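Local atomic coordinates of CBS domain-containing protein (Pyrococcus horikoshii, PDB entry 2YZI), a protein that is of unknown function but, as a protein with two CBS domains, may sense or bind adenosine-containing nucleotides. Residues A7-Y12 with T89-V94. Sequence-based numbering, arbitrary orientation.
Sequences APIKVY and TPLGEV
Pro8 and Pro90 meet backbone to backbone, their CA atoms 4.1 Å apart, in a single bridge with the bonding pattern of an antiparallel non-hydrogen-bonded pair, which leaves the hydrogen bonds to the flanking residues. On one flank Leu91 N donates to Ala7 O at 2.8 Å. On the other, Ile9 N reaches Thr89 O at 2.7 Å. Ala7 O also receives a CA-H...O contact from Pro90, which takes the N-cap position of helix 91-101.

Beyond the bridge the side chains interlock. Ile9 holds CG1 anti to its backbone N (chi1 -160°), which sets Ile9 CG1 3.9 Å from Val94 CG2. Ile9 CD1 comes to 3.6 Å from Leu91 CD1, the two side chains crossing at about a right angle. Val94, one helical turn on from Pro90, meets Ile9 with both methyls: Val94 CG2 lies against Ile9 CB and Val94 CG1 against Ile9 CD1. The two CBS sequence repeats usually pair into a Bateman module, and here the chain ahead of strand 19-20 packs against the second repeat, with Phe118 touching Ile9, Tyr12, Leu91 and Val94 and Ile108 also meeting Ile9. Leu91 CD2 sits obliquely to the Tyr12 ring, 3.6 Å from Tyr12 CE2, while Val11 CG2 sits over the centre of one ring face. At the far end of that ring, the Tyr12 hydroxyl is hydrogen-bonded to Asp4 N.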
# COMPACT_ATOMS: atom_id res chain seq x y z
N ALA B 7 1.80 -20.55 11.39
CA ALA B 7 1.87 -19.77 12.62
C ALA B 7 0.77 -18.72 12.78
O ALA B 7 0.31 -18.15 11.80
CB ALA B 7 3.24 -19.11 12.73
N PRO B 8 0.37 -18.44 14.02
CA PRO B 8 -0.68 -17.45 14.32
C PRO B 8 -0.27 -16.06 13.87
O PRO B 8 0.90 -15.68 14.02
CB PRO B 8 -0.81 -17.54 15.83
CG PRO B 8 0.59 -17.82 16.25
CD PRO B 8 1.00 -18.90 15.27
N ILE B 9 -1.23 -15.30 13.35
CA ILE B 9 -0.94 -13.95 12.86
C ILE B 9 -0.36 -13.05 13.94
O ILE B 9 0.30 -12.06 13.64
CB ILE B 9 -2.22 -13.26 12.29
CG1 ILE B 9 -1.81 -12.11 11.37
CG2 ILE B 9 -3.10 -12.70 13.41
CD1 ILE B 9 -1.05 -12.55 10.14
N LYS B 10 -0.58 -13.40 15.20
CA LYS B 10 -0.07 -12.57 16.26
C LYS B 10 1.44 -12.41 16.27
O LYS B 10 1.95 -11.49 16.91
CB LYS B 10 -0.55 -13.08 17.63
CG LYS B 10 -0.20 -14.51 17.98
CD LYS B 10 -0.86 -14.87 19.31
CE LYS B 10 -0.51 -16.25 19.79
NZ LYS B 10 -1.20 -16.55 21.08
N VAL B 11 2.16 -13.27 15.55
CA VAL B 11 3.61 -13.15 15.54
C VAL B 11 4.12 -12.19 14.46
O VAL B 11 5.25 -11.70 14.53
CB VAL B 11 4.31 -14.52 15.36
CG1 VAL B 11 3.57 -15.57 16.17
CG2 VAL B 11 4.39 -14.91 13.90
N TYR B 12 3.29 -11.91 13.46
CA TYR B 12 3.69 -11.01 12.39
C TYR B 12 3.00 -9.65 12.47
O TYR B 12 3.37 -8.72 11.75
CB TYR B 12 3.39 -11.66 11.04
CG TYR B 12 3.92 -13.06 10.89
CD1 TYR B 12 5.29 -13.31 10.80
CD2 TYR B 12 3.05 -14.15 10.83
CE1 TYR B 12 5.78 -14.61 10.66
CE2 TYR B 12 3.52 -15.45 10.68
CZ TYR B 12 4.89 -15.67 10.59
OH TYR B 12 5.36 -16.95 10.44
N THR B 89 -5.47 -16.75 14.29
CA THR B 89 -5.68 -17.13 12.90
C THR B 89 -4.31 -17.26 12.25
O THR B 89 -3.52 -16.33 12.31
CB THR B 89 -6.47 -16.04 12.12
OG1 THR B 89 -7.72 -15.78 12.75
CG2 THR B 89 -6.71 -16.49 10.68
N PRO B 90 -4.00 -18.41 11.63
CA PRO B 90 -2.71 -18.61 10.98
C PRO B 90 -2.49 -17.69 9.78
O PRO B 90 -3.41 -17.39 9.02
CB PRO B 90 -2.75 -20.08 10.58
CG PRO B 90 -4.20 -20.31 10.32
CD PRO B 90 -4.84 -19.62 11.50
N LEU B 91 -1.25 -17.23 9.64
CA LEU B 91 -0.85 -16.34 8.57
C LEU B 91 -1.51 -16.62 7.22
O LEU B 91 -2.11 -15.72 6.62
CB LEU B 91 0.67 -16.39 8.40
CG LEU B 91 1.25 -15.54 7.27
CD1 LEU B 91 0.88 -14.09 7.49
CD2 LEU B 91 2.76 -15.70 7.20
N GLY B 92 -1.40 -17.86 6.74
CA GLY B 92 -1.98 -18.24 5.47
C GLY B 92 -3.43 -17.84 5.29
O GLY B 92 -3.79 -17.24 4.28
N GLU B 93 -4.26 -18.18 6.27
CA GLU B 93 -5.68 -17.86 6.24
C GLU B 93 -5.91 -16.34 6.27
O GLU B 93 -6.87 -15.84 5.67
CB GLU B 93 -6.39 -18.51 7.43
CG GLU B 93 -6.40 -20.04 7.38
CD GLU B 93 -7.10 -20.67 8.57
OE1 GLU B 93 -8.21 -20.21 8.92
OE2 GLU B 93 -6.56 -21.63 9.16
N VAL B 94 -5.04 -15.62 6.96
CA VAL B 94 -5.16 -14.17 7.03
C VAL B 94 -4.87 -13.60 5.64
O VAL B 94 -5.59 -12.73 5.16
CB VAL B 94 -4.18 -13.58 8.06
CG1 VAL B 94 -4.13 -12.05 7.94
CG2 VAL B 94 -4.65 -13.97 9.46